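Pyridoxamine 5-phosphate-dependent dehydrase (Escherichia coli, PDB 2R0T) removes the C3'-hydroxyl group of GDP-4-keto-6-deoxy-D-mannose by a combined transamination and deoxygenation using a pyridoxal phosphate cofactor, a step in L-colitose biosynthesis. Local coordinates at residues F106-I111 / V358-Y363; V135-N140 / N162-G167; S189-T194 / E300-G305. The protein carries 1 engineered substitution. All coordinates share one frame; numbering follows the deposited sequence.

Interaction 1 (F106-I111 / V358-Y363); sequences FVDIDI and VDNAEY
Asp108 points its carboxylate at the first turn of helix 359-367, where the backbone amides of Asn360 and Ala361 meet it. Its CG stands opposite the backbone N (chi1 -160°), and this carries both oxygens to the helix. Asp108 OD2 accepts from Ala361 N at 2.8 Å with its syn lone pair, on the side of OD1. A second bond runs from Asn360 N to OD1, but OD1 sits too close to Asn360 CB in the model, so its exact place is doubtful. OD2 also receives a weak bond from Ile109 N, which helps to fix the rotation of the carboxylate.

The Asn360 side chain crosses that of Asp108 at about a right angle, with the amide and carboxylate planes 34° apart. Asn360 ND2 donates to Ile109 O at 2.9 Å, in the carbonyl plane. The helix is therefore tied to the next residue of the loop as well. Ile109 CG1 lies 3.7 Å from Asn360 CB. Further along, Ile111 CD1 meets the Tyr363 ring at its edge, 3.5 Å from Tyr363 CD2. The hydroxyl of Tyr363 turns elsewhere, to Ile310 O.

Val358 is the N-cap residue of the helix. An acidic side chain bonded to amides of the first turn, here those of Asn360 and Ala361, is typical of a helix N-terminus, where the helix dipole probably favours negative charge. It joins the end of sheet strand 103-107 to helix 359-367.

Interaction 2 (V135-N140 / N162-G167); sequences VNLLGN and NCESMG. With PGU (N-({3-hydroxy-2-methyl-5-[(phosphonooxy)methyl]pyridin-4-yl}methyl)-L-glutamic acid), chain C.
Asn136 to Gly139 and Asn162 to Ser165 meet at the cofactor site, in the loops that follow two adjacent parallel strands, 129-135 and 157-161. Leu137 to Asn140 form a type I' beta turn.

Asn136 ND2 donates to Asn162 OD1 at 2.6 Å. The two amide planes are 79° apart, and ND2 stands above the carbonyl plane of Asn162, away from a lone pair. Asn136 ND2 also bonds Glu160.

Glu164 runs extended beside Leu138, pointing the same way. Glu164 OE1 takes the Leu138 N-H at 3.1 Å through its anti lone pair, and Leu138 CD2 packs 3.5 Å from the same oxygen. Glu164 OE2 lies 2.6 Å from PGU O3, though the model is tight there. Cys163 CB sits 3.3 Å from PGU C2.

One water joins the loops, giving a hydrogen to Asn136 O at 2.6 Å and accepting from Glu164 N at 3.0 Å. Weak bonds to Ser165 OG from Gly139 N, and from OG to Asn136 O, are doubtful because OG is crowded.

The turn amide thus holds one oxygen of Glu164 while the other lies close to PGU O3. Leu138 N, a second-shell group, probably helps to position this carboxylate.

Interaction 3 (S189-T194 / E300-G305); sequences SKHIAT and ESSWFG. Engineered in segment 189-194: Lys190 (natural residue His). With PGU (N-({3-hydroxy-2-methyl-5-[(phosphonooxy)methyl]pyridin-4-yl}methyl)-L-glutamic acid), chain C.
The backbones of His191 and Phe304 come nearest here, with CA atoms 7.1 Å apart; no backbone-to-backbone hydrogen bond joins the two segments, and the side chains of His191 and Phe304 bridge them. In this fold-type I (aspartate aminotransferase) fold, the loop between strands 181-185 and 198-202 carries the engineered Lys190, which is linked to the cofactor. It meets the loop that leads into strand 305-310.

His191 NE2 donates to Ser302 O at 2.8 Å. The acceptor lies at the edge of the imidazole, in the ring plane, and the N-H...O angle is 162°. The donor stands well above the plane of the Ser302 carbonyl. With CG opposite its own carbonyl carbon, the His191 ring is swung across to the second loop. Ser302 OG is hydrogen-bonded to Met166 O.

Phe304 lies between His191 and Ser189-Lys190. Phe304 CB is 3.8 Å from His191 CE1. The two rings lie obliquely, with planes 44° apart. Phe304 CE1 touches Ser189 O at 3.7 Å, and Lys190 CA comes to the edge of the same ring.

Within the second loop, Trp303 N donates to Ser301 OG at 3.0 Å, which makes an ST turn. This turn shapes the loop that presents Ser302 O.

Lys190 is histidine in the natural sequence. Its chain is bent at the last torsion (chi4 -135°) and ends on the cofactor. Lys190 NZ is bonded covalently to PGU C4A at 1.5 Å, and that same carbon carries PGU N, so this is the trapped geminal diamine.

Overall arrangement
Interactions 2 and 3 are buried and adjoin each other, with centres about 7 Å apart, and both touch PGU. Their loops are joined directly: Gly139 O with Ser302 N and Leu138 O with Phe304 N are probable hydrogen bonds, each 2.8 Å. Interaction 1 is only partly buried. Its centre is about 18 Å from that of interaction 2 and about 23 Å from that of interaction 3. Interaction 1 takes in the end of strand 103-107; interaction 2 joins the loops that follow 129-135 and 157-161. A carboxylate accepts helix amides in interaction 1 but lies between a turn amide and PGU O3 in interaction 2. Interaction 3 combines one histidine bond with aromatic packing and a covalent cofactor link.

Interaction 1 (F106-I111 / V358-Y363)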
loop_
_atom_site.group_PDB
_atom_site.type_symbol
_atom_site.label_atom_id
_atom_site.label_comp_id
_atom_site.label_asym_id
_atom_site.label_seq_id
_atom_site.Cartn_x
_atom_site.Cartn_y
_atom_site.Cartn_z
ATOM N N PHE A 106 -23.855 -4.143 -8.939
ATOM C CA PHE A 106 -23.900 -5.402 -8.228
ATOM C C PHE A 106 -24.872 -6.390 -8.785
ATOM O O PHE A 106 -25.985 -6.003 -9.092
ATOM C CB PHE A 106 -24.389 -5.141 -6.852
ATOM C CG PHE A 106 -23.354 -4.476 -6.031
ATOM C CD1 PHE A 106 -23.288 -3.090 -6.004
ATOM C CD2 PHE A 106 -22.389 -5.251 -5.376
ATOM C CE1 PHE A 106 -22.327 -2.462 -5.248
ATOM C CE2 PHE A 106 -21.428 -4.658 -4.603
ATOM C CZ PHE A 106 -21.383 -3.246 -4.537
ATOM N N VAL A 107 -24.458 -7.656 -8.812
ATOM C CA VAL A 107 -25.280 -8.792 -9.236
ATOM C C VAL A 107 -25.255 -9.865 -8.106
ATOM O O VAL A 107 -24.208 -10.028 -7.465
ATOM C CB VAL A 107 -24.739 -9.368 -10.571
ATOM C CG1 VAL A 107 -25.599 -10.524 -11.089
ATOM C CG2 VAL A 107 -24.808 -8.270 -11.629
ATOM N N ASP A 108 -26.381 -10.568 -7.873
ATOM C CA ASP A 108 -26.522 -11.577 -6.796
ATOM C C ASP A 108 -25.663 -12.775 -7.138
ATOM O O ASP A 108 -25.145 -12.899 -8.232
ATOM C CB ASP A 108 -27.968 -12.028 -6.697
ATOM C CG ASP A 108 -28.323 -12.644 -5.401
ATOM O OD1 ASP A 108 -29.479 -13.114 -5.308
ATOM O OD2 ASP A 108 -27.533 -12.662 -4.446
ATOM N N ILE A 109 -25.518 -13.666 -6.183
ATOM C CA ILE A 109 -24.681 -14.834 -6.341
ATOM C C ILE A 109 -25.645 -15.943 -6.540
ATOM O O ILE A 109 -26.836 -15.801 -6.250
ATOM C CB ILE A 109 -24.052 -15.186 -4.991
ATOM C CG1 ILE A 109 -25.111 -15.100 -3.893
ATOM C CG2 ILE A 109 -22.949 -14.223 -4.692
ATOM C CD1 ILE A 109 -24.665 -15.931 -2.685
ATOM N N ASP A 110 -25.070 -17.034 -7.013
ATOM C CA ASP A 110 -25.759 -18.288 -7.176
ATOM C C ASP A 110 -25.614 -18.925 -5.766
ATOM O O ASP A 110 -24.522 -19.036 -5.229
ATOM C CB ASP A 110 -24.969 -19.159 -8.139
ATOM C CG ASP A 110 -25.552 -20.555 -8.243
ATOM O OD1 ASP A 110 -25.840 -21.193 -7.211
ATOM O OD2 ASP A 110 -25.749 -20.998 -9.377
ATOM N N ILE A 111 -26.722 -19.332 -5.166
ATOM C CA ILE A 111 -26.644 -19.881 -3.826
ATOM C C ILE A 111 -25.995 -21.276 -3.744
ATOM O O ILE A 111 -25.583 -21.722 -2.671
ATOM C CB ILE A 111 -27.978 -19.704 -3.042
ATOM C CG1 ILE A 111 -27.762 -19.661 -1.497
ATOM C CG2 ILE A 111 -29.021 -20.669 -3.601
ATOM C CD1 ILE A 111 -28.448 -18.506 -0.681
ATOM N N VAL A 358 -30.739 -8.920 -4.700
ATOM C CA VAL A 358 -29.622 -9.684 -4.118
ATOM C C VAL A 358 -30.187 -10.618 -3.043
ATOM O O VAL A 358 -29.725 -10.764 -1.905
ATOM C CB VAL A 358 -28.400 -8.787 -3.710
ATOM C CG1 VAL A 358 -27.790 -8.148 -4.933
ATOM C CG2 VAL A 358 -28.806 -7.673 -2.792
ATOM N N ASP A 359 -31.288 -11.258 -3.413
ATOM C CA ASP A 359 -31.989 -12.049 -2.431
ATOM C C ASP A 359 -31.106 -13.142 -1.926
ATOM O O ASP A 359 -31.151 -13.505 -0.756
ATOM C CB ASP A 359 -33.253 -12.657 -3.036
ATOM C CG ASP A 359 -34.433 -11.675 -3.131
ATOM O OD1 ASP A 359 -34.445 -10.561 -2.549
ATOM O OD2 ASP A 359 -35.408 -12.084 -3.783
ATOM N N ASN A 360 -30.312 -13.688 -2.837
ATOM C CA ASN A 360 -29.461 -14.801 -2.475
ATOM C C ASN A 360 -28.408 -14.431 -1.472
ATOM O O ASN A 360 -28.269 -15.080 -0.454
ATOM C CB ASN A 360 -28.843 -15.379 -3.722
ATOM C CG ASN A 360 -29.791 -16.321 -4.405
ATOM O OD1 ASN A 360 -30.686 -16.880 -3.768
ATOM N ND2 ASN A 360 -29.631 -16.491 -5.689
ATOM N N ALA A 361 -27.740 -13.328 -1.751
ATOM C CA ALA A 361 -26.697 -12.803 -0.876
ATOM C C ALA A 361 -27.302 -12.566 0.513
ATOM O O ALA A 361 -26.676 -12.744 1.573
ATOM C CB ALA A 361 -26.269 -11.457 -1.450
ATOM N N GLU A 362 -28.530 -12.089 0.457
ATOM C CA GLU A 362 -29.309 -11.761 1.654
ATOM C C GLU A 362 -29.565 -13.022 2.438
ATOM O O GLU A 362 -29.352 -13.091 3.653
ATOM C CB GLU A 362 -30.649 -11.123 1.219
ATOM C CG GLU A 362 -30.791 -9.603 1.507
ATOM C CD GLU A 362 -32.033 -8.917 0.877
ATOM O OE1 GLU A 362 -33.192 -9.318 1.183
ATOM O OE2 GLU A 362 -31.844 -7.942 0.100
ATOM N N TYR A 363 -30.015 -14.049 1.738
ATOM C CA TYR A 363 -30.267 -15.281 2.464
ATOM C C TYR A 363 -28.953 -15.775 3.096
ATOM O O TYR A 363 -28.842 -16.187 4.274
ATOM C CB TYR A 363 -30.769 -16.286 1.456
ATOM C CG TYR A 363 -31.200 -17.516 2.179
ATOM C CD1 TYR A 363 -32.361 -17.519 2.911
ATOM C CD2 TYR A 363 -30.402 -18.640 2.227
ATOM C CE1 TYR A 363 -32.735 -18.612 3.626
ATOM C CE2 TYR A 363 -30.796 -19.758 2.913
ATOM C CZ TYR A 363 -31.965 -19.738 3.614
ATOM O OH TYR A 363 -32.384 -20.822 4.346
#

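Interaction 2 (V135-N140 / N162-G167)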
loop_
_atom_site.group_PDB
_atom_site.type_symbol
_atom_site.label_atom_id
_atom_site.label_comp_id
_atom_site.label_asym_id
_atom_site.label_seq_id
_atom_site.Cartn_x
_atom_site.Cartn_y
_atom_site.Cartn_z
ATOM N N VAL A 135 -14.977 -12.886 -8.815
ATOM C CA VAL A 135 -14.217 -13.280 -7.645
ATOM C C VAL A 135 -14.381 -14.795 -7.591
ATOM O O VAL A 135 -15.514 -15.229 -7.701
ATOM C CB VAL A 135 -14.870 -12.630 -6.399
ATOM C CG1 VAL A 135 -14.239 -13.131 -5.103
ATOM C CG2 VAL A 135 -14.777 -11.099 -6.457
ATOM N N ASN A 136 -13.315 -15.612 -7.509
ATOM C CA ASN A 136 -13.532 -17.043 -7.364
ATOM C C ASN A 136 -13.693 -17.246 -5.886
ATOM O O ASN A 136 -12.766 -16.991 -5.146
ATOM C CB ASN A 136 -12.335 -17.765 -7.932
ATOM C CG ASN A 136 -12.179 -17.402 -9.359
ATOM O OD1 ASN A 136 -13.162 -17.523 -10.103
ATOM N ND2 ASN A 136 -11.055 -16.820 -9.730
ATOM N N LEU A 137 -14.908 -17.570 -5.463
ATOM C CA LEU A 137 -15.189 -17.681 -4.037
ATOM C C LEU A 137 -14.854 -18.983 -3.322
ATOM O O LEU A 137 -15.280 -20.053 -3.732
ATOM C CB LEU A 137 -16.613 -17.199 -3.696
ATOM C CG LEU A 137 -16.764 -16.423 -2.353
ATOM C CD1 LEU A 137 -16.430 -14.965 -2.472
ATOM C CD2 LEU A 137 -18.182 -16.534 -1.737
ATOM N N LEU A 138 -14.077 -18.846 -2.251
ATOM C CA LEU A 138 -13.685 -19.923 -1.353
ATOM C C LEU A 138 -12.923 -21.046 -2.006
ATOM O O LEU A 138 -12.912 -22.158 -1.461
ATOM C CB LEU A 138 -14.922 -20.517 -0.655
ATOM C CG LEU A 138 -15.764 -19.485 0.107
ATOM C CD1 LEU A 138 -16.906 -20.097 0.823
ATOM C CD2 LEU A 138 -15.005 -18.681 1.128
ATOM N N GLY A 139 -12.317 -20.762 -3.162
ATOM C CA GLY A 139 -11.508 -21.733 -3.886
ATOM C C GLY A 139 -12.213 -22.232 -5.135
ATOM O O GLY A 139 -11.636 -22.960 -5.933
ATOM N N ASN A 140 -13.475 -21.844 -5.275
ATOM C CA ASN A 140 -14.342 -22.307 -6.359
ATOM C C ASN A 140 -14.279 -21.377 -7.607
ATOM O O ASN A 140 -14.656 -20.201 -7.524
ATOM C CB ASN A 140 -15.764 -22.404 -5.803
ATOM C CG ASN A 140 -16.614 -23.392 -6.558
ATOM O OD1 ASN A 140 -16.099 -24.324 -7.170
ATOM N ND2 ASN A 140 -17.921 -23.198 -6.522
ATOM N N ASN A 162 -8.729 -13.418 -7.345
ATOM C CA ASN A 162 -8.500 -14.827 -7.041
ATOM C C ASN A 162 -7.823 -14.918 -5.685
ATOM O O ASN A 162 -6.967 -15.779 -5.470
ATOM C CB ASN A 162 -7.588 -15.455 -8.102
ATOM C CG ASN A 162 -7.803 -16.912 -8.214
ATOM O OD1 ASN A 162 -8.948 -17.376 -8.251
ATOM N ND2 ASN A 162 -6.698 -17.674 -8.195
ATOM N N CYS A 163 -8.116 -13.983 -4.795
ATOM C CA CYS A 163 -7.400 -14.018 -3.518
ATOM C C CYS A 163 -7.689 -15.191 -2.600
ATOM O O CYS A 163 -6.951 -15.456 -1.641
ATOM C CB CYS A 163 -7.581 -12.686 -2.807
ATOM S SG CYS A 163 -6.612 -11.418 -3.687
ATOM N N GLU A 164 -8.808 -15.851 -2.865
ATOM C CA GLU A 164 -9.257 -17.045 -2.089
ATOM C C GLU A 164 -9.149 -18.383 -2.817
ATOM O O GLU A 164 -9.515 -19.427 -2.263
ATOM C CB GLU A 164 -10.732 -16.873 -1.641
ATOM C CG GLU A 164 -10.964 -15.599 -0.865
ATOM C CD GLU A 164 -12.395 -15.424 -0.334
ATOM O OE1 GLU A 164 -13.284 -16.218 -0.712
ATOM O OE2 GLU A 164 -12.613 -14.484 0.463
ATOM N N SER A 165 -8.783 -18.326 -4.097
ATOM C CA SER A 165 -8.786 -19.512 -4.956
ATOM C C SER A 165 -7.460 -19.865 -5.613
ATOM O O SER A 165 -7.431 -20.406 -6.712
ATOM C CB SER A 165 -9.899 -19.339 -5.988
ATOM O OG SER A 165 -11.129 -19.387 -5.248
ATOM N N MET A 166 -6.346 -19.572 -4.949
ATOM C CA MET A 166 -5.053 -19.927 -5.524
ATOM C C MET A 166 -5.058 -21.433 -5.759
ATOM O O MET A 166 -5.459 -22.220 -4.899
ATOM C CB MET A 166 -3.957 -19.630 -4.514
ATOM C CG MET A 166 -2.629 -20.221 -4.917
ATOM S SD MET A 166 -1.258 -19.483 -4.021
ATOM C CE MET A 166 -1.286 -17.733 -4.511
ATOM N N GLY A 167 -4.622 -21.862 -6.922
ATOM C CA GLY A 167 -4.640 -23.309 -7.156
ATOM C C GLY A 167 -5.899 -23.876 -7.851
ATOM O O GLY A 167 -5.826 -24.929 -8.487
HETATM N N1 PGU C . -9.770 -10.228 -2.155
HETATM C C2 PGU C . -10.356 -11.306 -1.689
HETATM C C2A PGU C . -11.478 -11.882 -2.513
HETATM C C3 PGU C . -9.941 -11.881 -0.456
HETATM O O3 PGU C . -10.515 -12.991 0.056
HETATM C C4 PGU C . -8.926 -11.269 0.302
HETATM C C4A PGU C . -8.517 -11.834 1.643
HETATM C C5 PGU C . -8.377 -10.076 -0.224
HETATM C C6 PGU C . -8.799 -9.609 -1.462
HETATM C C5A PGU C . -7.355 -9.290 0.549
HETATM O O4P PGU C . -6.084 -9.760 0.307
HETATM P P PGU C . -5.141 -9.310 1.480
HETATM O O1P PGU C . -3.716 -9.944 1.133
HETATM O O2P PGU C . -5.682 -9.876 2.847
HETATM O O3P PGU C . -5.158 -7.750 1.628
HETATM N N PGU C . -9.576 -11.577 2.649
HETATM C CA PGU C . -9.125 -11.916 4.039
HETATM C CB PGU C . -8.730 -10.609 4.762
HETATM C CG PGU C . -7.611 -10.918 5.734
HETATM C CD PGU C . -6.793 -9.664 5.988
HETATM O OE1 PGU C . -6.789 -9.161 7.160
HETATM O OE2 PGU C . -6.093 -9.124 5.024
HETATM C C PGU C . -10.293 -12.575 4.814
HETATM O O PGU C . -10.295 -12.559 6.097
HETATM O OXT PGU C . -11.282 -13.108 4.177
HETATM O O HOH W 1 -10.991 -15.087 -4.824
#

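Interaction 3 (S189-T194 / E300-G305)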
loop_
_atom_site.group_PDB
_atom_site.type_symbol
_atom_site.label_atom_id
_atom_site.label_comp_id
_atom_site.label_asym_id
_atom_site.label_seq_id
_atom_site.Cartn_x
_atom_site.Cartn_y
_atom_site.Cartn_z
ATOM N N SER A 189 -3.489 -16.170 6.385
ATOM C CA SER A 189 -4.622 -17.119 6.328
ATOM C C SER A 189 -4.970 -17.777 5.006
ATOM O O SER A 189 -5.829 -18.692 4.963
ATOM C CB SER A 189 -5.861 -16.404 6.839
ATOM O OG SER A 189 -6.198 -15.322 5.981
ATOM N N LYS A 190 -4.292 -17.382 3.913
ATOM C CA LYS A 190 -4.483 -17.886 2.544
ATOM C C LYS A 190 -3.831 -19.274 2.142
ATOM O O LYS A 190 -3.494 -20.077 3.030
ATOM C CB LYS A 190 -4.545 -16.693 1.544
ATOM C CG LYS A 190 -5.495 -15.678 2.156
ATOM C CD LYS A 190 -6.223 -14.718 1.240
ATOM C CE LYS A 190 -6.805 -13.525 2.000
ATOM N NZ LYS A 190 -8.200 -13.271 1.556
ATOM N N HIS A 191 -3.820 -19.689 0.871
ATOM C CA HIS A 191 -3.275 -21.009 0.465
ATOM C C HIS A 191 -1.778 -21.077 0.764
ATOM O O HIS A 191 -1.213 -22.135 1.029
ATOM C CB HIS A 191 -3.660 -21.400 -0.986
ATOM C CG HIS A 191 -5.100 -21.772 -1.165
ATOM N ND1 HIS A 191 -6.109 -20.846 -1.325
ATOM C CD2 HIS A 191 -5.703 -22.984 -1.226
ATOM C CE1 HIS A 191 -7.262 -21.469 -1.507
ATOM N NE2 HIS A 191 -7.045 -22.763 -1.432
ATOM N N ILE A 192 -1.146 -19.917 0.823
ATOM C CA ILE A 192 0.263 -19.905 1.199
ATOM C C ILE A 192 0.390 -18.566 1.901
ATOM O O ILE A 192 -0.520 -17.719 1.839
ATOM C CB ILE A 192 1.260 -19.918 0.008
ATOM C CG1 ILE A 192 1.037 -18.747 -0.963
ATOM C CG2 ILE A 192 1.314 -21.270 -0.697
ATOM C CD1 ILE A 192 2.254 -18.501 -1.897
ATOM N N ALA A 193 1.526 -18.353 2.552
ATOM C CA ALA A 193 1.723 -17.095 3.285
ATOM C C ALA A 193 3.156 -16.596 3.303
ATOM O O ALA A 193 4.095 -17.336 3.613
ATOM C CB ALA A 193 1.197 -17.222 4.713
ATOM N N THR A 194 3.303 -15.308 3.033
ATOM C CA THR A 194 4.615 -14.658 3.002
ATOM C C THR A 194 4.516 -13.524 4.022
ATOM O O THR A 194 5.197 -12.497 3.873
ATOM C CB THR A 194 4.889 -14.114 1.546
ATOM O OG1 THR A 194 3.770 -13.312 1.184
ATOM C CG2 THR A 194 4.813 -15.264 0.510
ATOM N N GLU A 300 -12.150 -27.469 -10.530
ATOM C CA GLU A 300 -11.552 -28.189 -9.436
ATOM C C GLU A 300 -11.172 -27.107 -8.460
ATOM O O GLU A 300 -10.279 -26.264 -8.650
ATOM C CB GLU A 300 -10.418 -29.092 -9.939
ATOM C CG GLU A 300 -9.866 -28.599 -11.274
ATOM C CD GLU A 300 -10.544 -29.217 -12.487
ATOM O OE1 GLU A 300 -11.135 -30.295 -12.279
ATOM O OE2 GLU A 300 -10.480 -28.648 -13.617
ATOM N N SER A 301 -12.025 -27.070 -7.449
ATOM C CA SER A 301 -11.912 -26.051 -6.437
ATOM C C SER A 301 -10.680 -26.187 -5.565
ATOM O O SER A 301 -10.310 -27.289 -5.220
ATOM C CB SER A 301 -13.148 -26.115 -5.563
ATOM O OG SER A 301 -12.906 -25.244 -4.489
ATOM N N SER A 302 -10.067 -25.103 -5.111
ATOM C CA SER A 302 -8.934 -25.284 -4.195
ATOM C C SER A 302 -9.386 -25.240 -2.729
ATOM O O SER A 302 -8.594 -25.108 -1.811
ATOM C CB SER A 302 -7.762 -24.329 -4.483
ATOM O OG SER A 302 -8.128 -22.993 -4.235
ATOM N N TRP A 303 -10.685 -25.391 -2.519
ATOM C CA TRP A 303 -11.241 -25.517 -1.180
ATOM C C TRP A 303 -10.592 -24.709 -0.062
ATOM O O TRP A 303 -10.146 -25.232 0.962
ATOM C CB TRP A 303 -11.393 -26.996 -0.808
ATOM C CG TRP A 303 -12.330 -27.691 -1.732
ATOM C CD1 TRP A 303 -11.999 -28.365 -2.871
ATOM C CD2 TRP A 303 -13.759 -27.708 -1.653
ATOM N NE1 TRP A 303 -13.136 -28.791 -3.524
ATOM C CE2 TRP A 303 -14.231 -28.431 -2.770
ATOM C CE3 TRP A 303 -14.685 -27.225 -0.725
ATOM C CZ2 TRP A 303 -15.596 -28.674 -2.979
ATOM C CZ3 TRP A 303 -16.037 -27.485 -0.934
ATOM C CH2 TRP A 303 -16.488 -28.144 -2.081
ATOM N N PHE A 304 -10.722 -23.399 -0.187
ATOM C CA PHE A 304 -10.204 -22.532 0.855
ATOM C C PHE A 304 -10.820 -22.856 2.230
ATOM O O PHE A 304 -10.149 -22.867 3.255
ATOM C CB PHE A 304 -10.502 -21.127 0.387
ATOM C CG PHE A 304 -10.157 -20.067 1.359
ATOM C CD1 PHE A 304 -8.837 -19.648 1.513
ATOM C CD2 PHE A 304 -11.168 -19.392 2.025
ATOM C CE1 PHE A 304 -8.518 -18.616 2.381
ATOM C CE2 PHE A 304 -10.865 -18.359 2.924
ATOM C CZ PHE A 304 -9.526 -17.953 3.074
ATOM N N GLY A 305 -12.119 -23.113 2.250
ATOM C CA GLY A 305 -12.817 -23.409 3.491
ATOM C C GLY A 305 -14.137 -24.089 3.196
ATOM O O GLY A 305 -14.510 -24.298 2.040
HETATM N N1 PGU C . -9.770 -10.228 -2.155
HETATM C C2 PGU C . -10.356 -11.306 -1.689
HETATM C C2A PGU C . -11.478 -11.882 -2.513
HETATM C C3 PGU C . -9.941 -11.881 -0.456
HETATM O O3 PGU C . -10.515 -12.991 0.056
HETATM C C4 PGU C . -8.926 -11.269 0.302
HETATM C C4A PGU C . -8.517 -11.834 1.643
HETATM C C5 PGU C . -8.377 -10.076 -0.224
HETATM C C6 PGU C . -8.799 -9.609 -1.462
HETATM C C5A PGU C . -7.355 -9.290 0.549
HETATM O O4P PGU C . -6.084 -9.760 0.307
HETATM P P PGU C . -5.141 -9.310 1.480
HETATM O O1P PGU C . -3.716 -9.944 1.133
HETATM O O2P PGU C . -5.682 -9.876 2.847
HETATM O O3P PGU C . -5.158 -7.750 1.628
HETATM N N PGU C . -9.576 -11.577 2.649
HETATM C CA PGU C . -9.125 -11.916 4.039
HETATM C CB PGU C . -8.730 -10.609 4.762
HETATM C CG PGU C . -7.611 -10.918 5.734
HETATM C CD PGU C . -6.793 -9.664 5.988
HETATM O OE1 PGU C . -6.789 -9.161 7.160
HETATM O OE2 PGU C . -6.093 -9.124 5.024
HETATM C C PGU C . -10.293 -12.575 4.814
HETATM O O PGU C . -10.295 -12.559 6.097
HETATM O OXT PGU C . -11.282 -13.108 4.177
#